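Local coordinates for salt-tolerant glutaminase (Micrococcus luteus, PDB 3AGD), which catalyses the hydrolysis of L-glutamine to L-glutamate and ammonium and tolerates high salt, at the interface of chains A and B. Coordinates in Å, arbitrary orientation; residue numbers count along the deposited sequence, not the author numbering. Chains: chain A/B, Salt-tolerant glutaminase.

Contact 1: the interface of chains A and B. Residues chain A 248, 250-251, 305, 307; chain B 232, 235, 238-239.
B:Ser235, on helix 227-240 of one glutaminase-family region, presses its CB against CD1 of A:Leu250 at 3.4 Å, a tight carbon contact on the short helix 249-252 of the partner. The serine hydroxyl OG lies anti to its own carbonyl carbon (chi1 -77°), which carries it past the leucine toward A:His305 and A:Met307. There OG stands 3.3 Å from CE1 of the A:His305 imidazole, and CG of A:Met307 is about as near. One turn further along helix 227-240, B:Thr238 meets A:Met307 tip to tip, the thioether methyl CE of the methionine lying 3.6 Å from the threonine hydroxyl OG1. The other flank is bridged by solvent: water 1 joins the amide oxygen OE1 of A:Gln248 to the hydroxyl of B:Ser239, and water 2 joins the carbonyl oxygen of A:Ala251 to NE of B:Arg232.

Behind this first shell, chain A braces its own groups. A:His305 is held at both ring nitrogens: ND1 accepts from the backbone N of A:Met307 at 2.9 Å, close to the ring plane, while NE2 donates to the carbonyl O of A:Ala251 at 3.3 Å, approaching from above the carbonyl plane. The two bonds fix the rotation of the imidazole and place its CE1 near the serine hydroxyl. OE1 of A:Gln248 also accepts from the backbone N of A:Ala251 at 3.0 Å, tying the side-chain amide to helix 249-252.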
ATOM      1  N   GLN A 248      10.579  -8.898  10.007  1.00 20.87           N
ATOM      2  CA  GLN A 248       9.401  -9.119   9.172  1.00 18.03           C
ATOM      3  C   GLN A 248       9.444  -7.994   8.146  1.00 19.37           C
ATOM      4  O   GLN A 248       9.181  -6.837   8.470  1.00 17.30           O
ATOM      5  CB  GLN A 248       8.130  -9.043  10.015  1.00 17.51           C
ATOM      6  CG  GLN A 248       6.969  -9.890   9.503  1.00 23.72           C
ATOM      7  CD  GLN A 248       6.088  -9.163   8.513  1.00 29.34           C
ATOM      8  OE1 GLN A 248       5.917  -7.947   8.594  1.00 31.24           O
ATOM      9  NE2 GLN A 248       5.504  -9.909   7.584  1.00 30.27           N
ATOM     10  N   LEU A 250       7.614  -6.772   5.466  1.00 18.58           N
ATOM     11  CA  LEU A 250       6.539  -5.814   5.242  1.00 19.90           C
ATOM     12  C   LEU A 250       6.524  -4.739   6.329  1.00 18.91           C
ATOM     13  O   LEU A 250       6.478  -3.547   6.027  1.00 20.48           O
ATOM     14  CB  LEU A 250       5.190  -6.542   5.175  1.00 20.81           C
ATOM     15  CG  LEU A 250       3.878  -5.772   4.955  1.00 25.55           C
ATOM     16  CD1 LEU A 250       3.316  -5.345   6.283  1.00 32.10           C
ATOM     17  CD2 LEU A 250       4.100  -4.567   4.041  1.00 23.04           C
ATOM     18  N   ALA A 251       6.590  -5.152   7.589  1.00 13.69           N
ATOM     19  CA  ALA A 251       6.564  -4.195   8.697  1.00 16.13           C
ATOM     20  C   ALA A 251       7.817  -3.330   8.804  1.00 17.82           C
ATOM     21  O   ALA A 251       7.721  -2.106   8.928  1.00 19.12           O
ATOM     22  CB  ALA A 251       6.335  -4.926  10.023  1.00 14.59           C
ATOM     23  N   HIS A 305       7.332   3.291   2.296  1.00 17.52           N
ATOM     24  CA  HIS A 305       6.665   2.150   2.890  1.00 17.34           C
ATOM     25  C   HIS A 305       5.323   1.932   2.218  1.00 20.00           C
ATOM     26  O   HIS A 305       4.622   2.882   1.890  1.00 20.28           O
ATOM     27  CB  HIS A 305       6.459   2.392   4.386  1.00 19.04           C
ATOM     28  CG  HIS A 305       6.161   1.147   5.163  1.00 18.78           C
ATOM     29  ND1 HIS A 305       4.997   0.432   5.004  1.00 15.33           N
ATOM     30  CD2 HIS A 305       6.896   0.475   6.081  1.00 17.66           C
ATOM     31  CE1 HIS A 305       5.025  -0.630   5.789  1.00 16.79           C
ATOM     32  NE2 HIS A 305       6.167  -0.629   6.454  1.00 15.36           N
ATOM     33  N   MET A 307       2.653   1.171   3.398  1.00 18.63           N
ATOM     34  CA  MET A 307       1.546   1.678   4.202  1.00 21.35           C
ATOM     35  C   MET A 307       1.367   3.193   4.304  1.00 24.88           C
ATOM     36  O   MET A 307       0.506   3.655   5.056  1.00 25.95           O
ATOM     37  CB  MET A 307       1.637   1.110   5.625  1.00 22.86           C
ATOM     38  CG  MET A 307       1.669  -0.407   5.707  1.00 24.48           C
ATOM     39  SD  MET A 307       0.209  -1.168   4.994  1.00 29.12           S
ATOM     40  CE  MET A 307       0.845  -2.752   4.518  1.00 25.53           C
TER
ATOM     41  N   ARG B 232       2.967   0.702  11.470  1.00 16.56           N
ATOM     42  CA  ARG B 232       3.256  -0.586  12.081  1.00 16.92           C
ATOM     43  C   ARG B 232       1.944  -1.321  12.331  1.00 17.67           C
ATOM     44  O   ARG B 232       1.820  -2.515  12.050  1.00 18.33           O
ATOM     45  CB  ARG B 232       4.010  -0.385  13.406  1.00 15.96           C
ATOM     46  CG  ARG B 232       4.002  -1.601  14.331  1.00 14.92           C
ATOM     47  CD  ARG B 232       4.688  -2.800  13.699  1.00 12.14           C
ATOM     48  NE  ARG B 232       6.147  -2.742  13.789  1.00  9.54           N
ATOM     49  CZ  ARG B 232       6.838  -2.882  14.917  1.00  9.82           C
ATOM     50  NH1 ARG B 232       6.207  -3.086  16.067  1.00 16.15           N
ATOM     51  NH2 ARG B 232       8.164  -2.836  14.893  1.00  9.90           N
ATOM     52  N   SER B 235       0.375  -2.508   9.155  1.00 12.36           N
ATOM     53  CA  SER B 235       1.220  -3.569   8.611  1.00 14.54           C
ATOM     54  C   SER B 235       0.835  -4.891   9.268  1.00 15.29           C
ATOM     55  O   SER B 235       0.659  -5.902   8.599  1.00 15.01           O
ATOM     56  CB  SER B 235       2.702  -3.286   8.895  1.00 18.65           C
ATOM     57  OG  SER B 235       3.227  -2.304   8.017  1.00 17.46           O
ATOM     58  N   THR B 238      -2.502  -6.185   8.220  1.00 13.65           N
ATOM     59  CA  THR B 238      -2.420  -6.784   6.887  1.00 13.43           C
ATOM     60  C   THR B 238      -1.958  -8.237   6.959  1.00 14.83           C
ATOM     61  O   THR B 238      -2.630  -9.138   6.469  1.00 17.81           O
ATOM     62  CB  THR B 238      -1.451  -5.991   5.988  1.00 13.69           C
ATOM     63  OG1 THR B 238      -1.863  -4.622   5.945  1.00 16.77           O
ATOM     64  CG2 THR B 238      -1.443  -6.558   4.569  1.00 10.82           C
ATOM     65  N   SER B 239      -0.815  -8.461   7.593  1.00 16.14           N
ATOM     66  CA  SER B 239      -0.256  -9.802   7.718  1.00 16.98           C
ATOM     67  C   SER B 239      -1.062 -10.823   8.516  1.00 15.96           C
ATOM     68  O   SER B 239      -1.046 -12.003   8.178  1.00 15.39           O
ATOM     69  CB  SER B 239       1.144  -9.724   8.329  1.00 16.88           C
ATOM     70  OG  SER B 239       2.025  -9.019   7.484  1.00 19.56           O
TER
HETATM   71  O   HOH W   1       3.563  -7.112   9.338  1.00 20.82           O
HETATM   72  O   HOH W   2       6.618  -1.350  11.337  1.00 41.34           O

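Contact 2: the interface of chains A and B. Residues chain A 3, 47, 49, 51; chain B 341, 345, 349, 388.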
ATOM      1  N   HIS A   3      20.643  16.288 -10.112  1.00 38.45           N
ATOM      2  CA  HIS A   3      19.604  15.729  -9.256  1.00 32.40           C
ATOM      3  C   HIS A   3      20.262  15.155  -8.007  1.00 29.91           C
ATOM      4  O   HIS A   3      21.230  14.407  -8.098  1.00 33.53           O
ATOM      5  CB  HIS A   3      18.855  14.636 -10.011  1.00 31.06           C
ATOM      6  CG  HIS A   3      17.478  14.377  -9.489  1.00 29.38           C
ATOM      7  ND1 HIS A   3      17.243  13.887  -8.224  1.00 28.79           N
ATOM      8  CD2 HIS A   3      16.263  14.562 -10.056  1.00 26.55           C
ATOM      9  CE1 HIS A   3      15.939  13.783  -8.032  1.00 29.72           C
ATOM     10  NE2 HIS A   3      15.323  14.186  -9.130  1.00 26.02           N
ATOM     11  N   THR A  47       7.713   8.995 -13.158  1.00 38.72           N
ATOM     12  CA  THR A  47       7.956  10.159 -13.998  1.00 43.59           C
ATOM     13  C   THR A  47       8.721   9.757 -15.259  1.00 45.58           C
ATOM     14  O   THR A  47       8.522  10.334 -16.329  1.00 51.36           O
ATOM     15  CB  THR A  47       8.762  11.238 -13.235  1.00 46.80           C
ATOM     16  OG1 THR A  47      10.014  10.693 -12.803  1.00 52.19           O
ATOM     17  CG2 THR A  47       7.986  11.719 -12.017  1.00 46.07           C
ATOM     18  N   ARG A  49      12.217   8.698 -14.804  1.00 31.02           N
ATOM     19  CA  ARG A  49      13.601   8.964 -14.457  1.00 30.33           C
ATOM     20  C   ARG A  49      14.275   7.697 -13.963  1.00 30.08           C
ATOM     21  O   ARG A  49      13.623   6.787 -13.450  1.00 29.43           O
ATOM     22  CB  ARG A  49      13.683  10.047 -13.376  1.00 31.63           C
ATOM     23  CG  ARG A  49      13.038  11.361 -13.779  1.00 41.46           C
ATOM     24  CD  ARG A  49      13.562  11.847 -15.127  1.00 49.84           C
ATOM     25  NE  ARG A  49      12.783  12.974 -15.632  1.00 56.96           N
ATOM     26  CZ  ARG A  49      12.927  14.232 -15.227  1.00 58.33           C
ATOM     27  NH1 ARG A  49      13.834  14.539 -14.308  1.00 59.77           N
ATOM     28  NH2 ARG A  49      12.146  15.179 -15.731  1.00 55.08           N
ATOM     29  N   HIS A  51      17.510   7.064 -11.629  1.00 25.21           N
ATOM     30  CA  HIS A  51      18.607   7.534 -10.794  1.00 24.13           C
ATOM     31  C   HIS A  51      19.429   6.322 -10.371  1.00 25.50           C
ATOM     32  O   HIS A  51      18.887   5.377  -9.798  1.00 23.74           O
ATOM     33  CB  HIS A  51      18.059   8.247  -9.549  1.00 23.44           C
ATOM     34  CG  HIS A  51      17.007   9.273  -9.849  1.00 26.25           C
ATOM     35  ND1 HIS A  51      17.208  10.310 -10.734  1.00 26.77           N
ATOM     36  CD2 HIS A  51      15.747   9.423  -9.374  1.00 29.37           C
ATOM     37  CE1 HIS A  51      16.117  11.055 -10.792  1.00 27.03           C
ATOM     38  NE2 HIS A  51      15.216  10.539  -9.976  1.00 27.12           N
TER
ATOM     39  N   GLU B 341      10.528  14.072  -5.129  1.00 20.71           N
ATOM     40  CA  GLU B 341      11.333  13.558  -6.231  1.00 21.46           C
ATOM     41  C   GLU B 341      10.899  14.246  -7.519  1.00 22.50           C
ATOM     42  O   GLU B 341      11.736  14.666  -8.324  1.00 22.70           O
ATOM     43  CB  GLU B 341      11.149  12.039  -6.358  1.00 22.80           C
ATOM     44  CG  GLU B 341      12.049  11.337  -7.381  1.00 23.46           C
ATOM     45  CD  GLU B 341      11.634  11.576  -8.822  1.00 31.39           C
ATOM     46  OE1 GLU B 341      10.413  11.581  -9.099  1.00 35.01           O
ATOM     47  OE2 GLU B 341      12.527  11.737  -9.686  1.00 30.63           O
ATOM     48  N   ASP B 345      12.883  16.823 -10.220  1.00 27.92           N
ATOM     49  CA  ASP B 345      12.938  16.577 -11.659  1.00 28.18           C
ATOM     50  C   ASP B 345      12.630  17.873 -12.403  1.00 28.66           C
ATOM     51  O   ASP B 345      13.261  18.182 -13.417  1.00 25.85           O
ATOM     52  CB  ASP B 345      11.909  15.516 -12.070  1.00 30.29           C
ATOM     53  CG  ASP B 345      12.289  14.112 -11.621  1.00 30.84           C
ATOM     54  OD1 ASP B 345      11.449  13.198 -11.765  1.00 28.79           O
ATOM     55  OD2 ASP B 345      13.422  13.919 -11.134  1.00 32.14           O
ATOM     56  N   ASP B 349      15.080  19.959 -14.732  1.00 36.31           N
ATOM     57  CA  ASP B 349      14.663  20.132 -16.122  1.00 38.40           C
ATOM     58  C   ASP B 349      14.787  21.572 -16.617  1.00 41.04           C
ATOM     59  O   ASP B 349      14.615  21.837 -17.808  1.00 42.53           O
ATOM     60  CB  ASP B 349      13.217  19.658 -16.307  1.00 39.46           C
ATOM     61  CG  ASP B 349      13.099  18.144 -16.379  1.00 39.73           C
ATOM     62  OD1 ASP B 349      11.958  17.641 -16.448  1.00 40.04           O
ATOM     63  OD2 ASP B 349      14.142  17.457 -16.373  1.00 38.63           O
ATOM     64  N   VAL B 388       5.218  18.511 -14.159  1.00 41.85           N
ATOM     65  CA  VAL B 388       6.679  18.456 -14.163  1.00 42.97           C
ATOM     66  C   VAL B 388       7.235  18.760 -15.560  1.00 42.84           C
ATOM     67  O   VAL B 388       8.280  19.398 -15.695  1.00 42.82           O
ATOM     68  CB  VAL B 388       7.197  17.056 -13.714  1.00 41.14           C
ATOM     69  CG1 VAL B 388       8.714  16.984 -13.848  1.00 39.55           C
ATOM     70  CG2 VAL B 388       6.788  16.785 -12.280  1.00 36.05           C
TER
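OD2 of B:Asp345, on helix 337-348, accepts from NE2 of A:His3 at 2.8 Å, nearly along the C-O axis but with a bent N-H, and pairs with the guanidinium of A:Arg49 in a salt bridge, A:Arg49 NH1 to B:Asp345 OD2 at 3.3 Å. That guanidinium lies stacked over the carboxylate, the two planes 29° apart. The other oxygen, OD1 of B:Asp345, takes the hydroxyl OG1 of A:Thr47 at 3.1 Å. The arginine chain folds back at chi2 (-52°), which lays its CG and guanidinium across B:Asp345 and sends NH2 on to B:Asp349. This second salt bridge, A:Arg49 NH2 to B:Asp349 OD1 at 2.6 Å, meets the syn side of the carboxylate, somewhat out of its plane. Without the guanidinium, as with a serine at A:Arg49, B:Asp349 is likely to lose its cationic mate and B:Asp345 the cover over one carboxylate face.

A:His51 turns to the neighbouring acid one helical turn back: NE2 donates to OE2 of B:Glu341 at 3.0 Å in a nearly straight bond (174° at H), lying in the ring plane and arriving on the anti side of the carboxylate, somewhat out of its plane. CE1 of A:His51 also sits over the centre of the A:His3 ring, 3.5 Å above its plane, which may help to place both imidazoles. The acids would be expected to stabilise protonated histidines. This charged patch ties the chain A residues, A:Thr47, A:Arg49 and A:His51 among them from the glutaminase family region, to the STAS family region of chain B.

Contact 3: the interface of chains A and B. Residues chain A 248, 251-252; chain B 89, 232.
The short helix 249-252 of chain A and the residue preceding it meet a loop and helix 227-240 of chain B, both partners belonging to glutaminase-family regions. B:Leu89, in the loop, leans on the aliphatic part of A:Gln248: B:Leu89 CB lies 3.7 Å from A:Gln248 CB. CG of A:Gln248 sits beside the leucine carbonyl oxygen. The branch CD1 of B:Leu89 reaches the carboxylate of A:Asp252, 3.7 Å from OD1, and skirts the methyl of A:Ala251. The other branch of B:Leu89, CD2, covers one face of the B:Arg232 guanidinium at 3.5 Å above the plane, offset toward the rim, and so backs that flat group from within chain B.

The side chain of A:Gln248 bends at chi2 (-89°), which presents its CB and CG to the leucine while the amide turns back to helix 249-252. Shortening A:Gln248 to alanine is likely to take CG from beside the B:Leu89 carbonyl and leave the backbone N of A:Ala251 without this acceptor, though CB could still touch the leucine. The backbone N of A:Gln248 donates to OD2 of A:Asp252 at 3.0 Å, meeting the carboxylate from above its plane, which steadies the acid while OD1 faces the partner.

Charge meets charge across solvent: OD1 of A:Asp252 and NH2 of B:Arg232 are 4.6 Å apart. Water 3, in the guanidinium plane, spans them, lying 2.6 Å from A:Asp252 OD1 and 2.7 Å from B:Arg232 NH2; NE of B:Arg232 also reaches water 3, which touches water 4.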
ATOM      1  N   GLN A 248      10.579  -8.898  10.007  1.00 20.87           N
ATOM      2  CA  GLN A 248       9.401  -9.119   9.172  1.00 18.03           C
ATOM      3  C   GLN A 248       9.444  -7.994   8.146  1.00 19.37           C
ATOM      4  O   GLN A 248       9.181  -6.837   8.470  1.00 17.30           O
ATOM      5  CB  GLN A 248       8.130  -9.043  10.015  1.00 17.51           C
ATOM      6  CG  GLN A 248       6.969  -9.890   9.503  1.00 23.72           C
ATOM      7  CD  GLN A 248       6.088  -9.163   8.513  1.00 29.34           C
ATOM      8  OE1 GLN A 248       5.917  -7.947   8.594  1.00 31.24           O
ATOM      9  NE2 GLN A 248       5.504  -9.909   7.584  1.00 30.27           N
ATOM     10  N   ALA A 251       6.590  -5.152   7.589  1.00 13.69           N
ATOM     11  CA  ALA A 251       6.564  -4.195   8.697  1.00 16.13           C
ATOM     12  C   ALA A 251       7.817  -3.330   8.804  1.00 17.82           C
ATOM     13  O   ALA A 251       7.721  -2.106   8.928  1.00 19.12           O
ATOM     14  CB  ALA A 251       6.335  -4.926  10.023  1.00 14.59           C
ATOM     15  N   ASP A 252       8.989  -3.958   8.760  1.00 16.72           N
ATOM     16  CA  ASP A 252      10.241  -3.220   8.889  1.00 17.16           C
ATOM     17  C   ASP A 252      10.646  -2.380   7.680  1.00 15.94           C
ATOM     18  O   ASP A 252      11.128  -1.261   7.836  1.00 16.75           O
ATOM     19  CB  ASP A 252      11.404  -4.170   9.211  1.00 17.52           C
ATOM     20  CG  ASP A 252      11.141  -5.041  10.423  1.00 19.29           C
ATOM     21  OD1 ASP A 252      10.442  -4.596  11.356  1.00 18.99           O
ATOM     22  OD2 ASP A 252      11.652  -6.177  10.447  1.00 24.14           O
TER
ATOM     23  N   LEU B  89       6.206  -9.994  15.255  1.00 14.56           N
ATOM     24  CA  LEU B  89       5.566  -9.522  14.033  1.00 15.47           C
ATOM     25  C   LEU B  89       5.288 -10.694  13.091  1.00 18.17           C
ATOM     26  O   LEU B  89       5.010 -10.501  11.906  1.00 18.03           O
ATOM     27  CB  LEU B  89       6.483  -8.518  13.333  1.00 15.59           C
ATOM     28  CG  LEU B  89       6.872  -7.272  14.134  1.00 16.72           C
ATOM     29  CD1 LEU B  89       7.997  -6.521  13.421  1.00 17.44           C
ATOM     30  CD2 LEU B  89       5.649  -6.386  14.309  1.00 11.05           C
ATOM     31  N   ARG B 232       2.967   0.702  11.470  1.00 16.56           N
ATOM     32  CA  ARG B 232       3.256  -0.586  12.081  1.00 16.92           C
ATOM     33  C   ARG B 232       1.944  -1.321  12.331  1.00 17.67           C
ATOM     34  O   ARG B 232       1.820  -2.515  12.050  1.00 18.33           O
ATOM     35  CB  ARG B 232       4.010  -0.385  13.406  1.00 15.96           C
ATOM     36  CG  ARG B 232       4.002  -1.601  14.331  1.00 14.92           C
ATOM     37  CD  ARG B 232       4.688  -2.800  13.699  1.00 12.14           C
ATOM     38  NE  ARG B 232       6.147  -2.742  13.789  1.00  9.54           N
ATOM     39  CZ  ARG B 232       6.838  -2.882  14.917  1.00  9.82           C
ATOM     40  NH1 ARG B 232       6.207  -3.086  16.067  1.00 16.15           N
ATOM     41  NH2 ARG B 232       8.164  -2.836  14.893  1.00  9.90           N
TER
HETATM   42  O   HOH W   3       8.830  -2.768  12.280  1.00 31.00           O
HETATM   43  O   HOH W   4       6.618  -1.350  11.337  1.00 41.34           O

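Contact 4: the interface of chains A and B. Residues chain A 312, 333-334, 415; chain B 315, 380, 384-386.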
ATOM      1  N   LEU A 312      -3.536  11.025  -3.963  1.00 27.19           N
ATOM      2  CA  LEU A 312      -3.972  12.284  -4.553  1.00 23.72           C
ATOM      3  C   LEU A 312      -5.027  12.900  -3.648  1.00 21.12           C
ATOM      4  O   LEU A 312      -4.915  14.057  -3.240  1.00 20.80           O
ATOM      5  CB  LEU A 312      -4.577  12.047  -5.937  1.00 22.51           C
ATOM      6  CG  LEU A 312      -5.102  13.311  -6.625  1.00 21.56           C
ATOM      7  CD1 LEU A 312      -3.954  14.297  -6.820  1.00 19.47           C
ATOM      8  CD2 LEU A 312      -5.735  12.949  -7.956  1.00 20.18           C
ATOM      9  N   GLY A 333      -4.520  15.387 -11.799  1.00 28.04           N
ATOM     10  CA  GLY A 333      -3.925  14.161 -11.283  1.00 24.81           C
ATOM     11  C   GLY A 333      -4.445  12.839 -11.814  1.00 25.92           C
ATOM     12  O   GLY A 333      -5.239  12.791 -12.754  1.00 24.75           O
ATOM     13  N   VAL A 334      -3.968  11.752 -11.208  1.00 25.83           N
ATOM     14  CA  VAL A 334      -4.389  10.403 -11.575  1.00 25.59           C
ATOM     15  C   VAL A 334      -5.615  10.112 -10.719  1.00 23.98           C
ATOM     16  O   VAL A 334      -5.498   9.854  -9.521  1.00 25.11           O
ATOM     17  CB  VAL A 334      -3.285   9.371 -11.262  1.00 28.99           C
ATOM     18  CG1 VAL A 334      -3.834   7.957 -11.370  1.00 25.54           C
ATOM     19  CG2 VAL A 334      -2.121   9.566 -12.221  1.00 30.36           C
ATOM     20  N   ASP A 415      -4.556  13.694 -15.584  1.00 28.92           N
ATOM     21  CA  ASP A 415      -3.662  12.832 -16.344  1.00 30.67           C
ATOM     22  C   ASP A 415      -4.402  11.613 -16.878  1.00 34.05           C
ATOM     23  O   ASP A 415      -4.215  11.217 -18.028  1.00 37.72           O
ATOM     24  CB  ASP A 415      -2.478  12.406 -15.476  1.00 31.73           C
ATOM     25  CG  ASP A 415      -1.581  13.572 -15.117  1.00 38.02           C
ATOM     26  OD1 ASP A 415      -1.217  14.337 -16.037  1.00 42.41           O
ATOM     27  OD2 ASP A 415      -1.236  13.728 -13.927  1.00 39.85           O
TER
ATOM     28  N   THR B 315       2.043  15.373  -9.677  1.00 25.06           N
ATOM     29  CA  THR B 315       1.019  16.376  -9.420  1.00 26.37           C
ATOM     30  C   THR B 315       1.485  17.326  -8.316  1.00 24.31           C
ATOM     31  O   THR B 315       0.884  18.377  -8.092  1.00 23.79           O
ATOM     32  CB  THR B 315      -0.329  15.717  -9.053  1.00 26.56           C
ATOM     33  OG1 THR B 315      -0.837  15.028 -10.202  1.00 25.58           O
ATOM     34  CG2 THR B 315      -1.345  16.759  -8.625  1.00 26.71           C
ATOM     35  N   SER B 380       3.738  12.268 -19.887  1.00 50.68           N
ATOM     36  CA  SER B 380       3.429  12.682 -18.526  1.00 52.57           C
ATOM     37  C   SER B 380       1.971  12.391 -18.171  1.00 51.59           C
ATOM     38  O   SER B 380       1.663  12.060 -17.029  1.00 51.38           O
ATOM     39  CB  SER B 380       3.716  14.178 -18.357  1.00 56.62           C
ATOM     40  OG  SER B 380       3.544  14.584 -17.009  1.00 60.15           O
ATOM     41  N   GLY B 384       1.137  10.313 -15.228  1.00 58.34           N
ATOM     42  CA  GLY B 384       0.708  11.051 -14.054  1.00 57.15           C
ATOM     43  C   GLY B 384       1.845  11.907 -13.529  1.00 55.57           C
ATOM     44  O   GLY B 384       2.080  11.977 -12.322  1.00 56.44           O
ATOM     45  N   GLY B 385       2.556  12.556 -14.446  1.00 52.73           N
ATOM     46  CA  GLY B 385       3.671  13.400 -14.061  1.00 50.23           C
ATOM     47  C   GLY B 385       3.246  14.817 -13.736  1.00 46.21           C
ATOM     48  O   GLY B 385       4.087  15.709 -13.628  1.00 45.03           O
ATOM     49  N   GLY B 386       1.940  15.021 -13.583  1.00 43.85           N
ATOM     50  CA  GLY B 386       1.428  16.344 -13.266  1.00 43.83           C
ATOM     51  C   GLY B 386       1.947  17.415 -14.208  1.00 42.87           C
ATOM     52  O   GLY B 386       1.838  17.277 -15.427  1.00 43.39           O
TER
HETATM   53  O   HOH W   5       0.935  15.381 -17.032  1.00 37.05           O
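With CG anti to its carbonyl carbon (chi1 -67°) and the carboxylate turned by chi2 of -49°, A:Asp415 lays its acid group against B:Gly384 and B:Gly386 of the partner. The aspartate sits on strand 414-417 in the STAS-family region, and the glycines follow helix 376-383. OD2 of A:Asp415 comes to 3.3 Å from CA of B:Gly384; CG of the aspartate also rests on that carbon. The backbone N of B:Gly386 donates to OD2 of A:Asp415 at 3.4 Å, a weak hydrogen bond.

The other carboxylate oxygen works through solvent. Water 5 lies 2.6 Å from OD1 of A:Asp415 and equally near the carbonyl O of B:Gly386, and the hydroxyl of B:Ser380 also reaches it, although that serine is poorly ordered.

Beside the aspartate, CG2 of A:Val334 packs on CA of B:Gly384 at 3.7 Å, so the glycine is touched by a methyl as well as by the carboxylate. A side chain on B:Gly384 would probably run into that methyl. B:Thr315, on the 3-10 helix 313-316, splits its two branches between neighbours: OG1 lies 3.4 Å from CA of A:Gly333, while CG2, anti to the backbone N, meets CD1 of A:Leu312 at 4.0 Å. The leucine and threonine side chains cross there at about a right angle.

Contacts 1 and 3 are two parts of one surface: their C-alpha centres are about 5 Å apart, and they share A:Gln248, A:Ala251 and B:Arg232, with helix 249-252 facing helix 227-240. Contacts 2 and 4 form a second cluster, about 14 Å apart, where the region around helices 337-348 and 376-383 of chain B is engaged. The clusters are separated by 27 to 31 Å between C-alpha centres. Because the interface is two-fold symmetric, each contact recurs with the chains exchanged. Such widely spaced anchoring suits a dimeric unit of the homotetramer, although the structure alone does not show the tetramer.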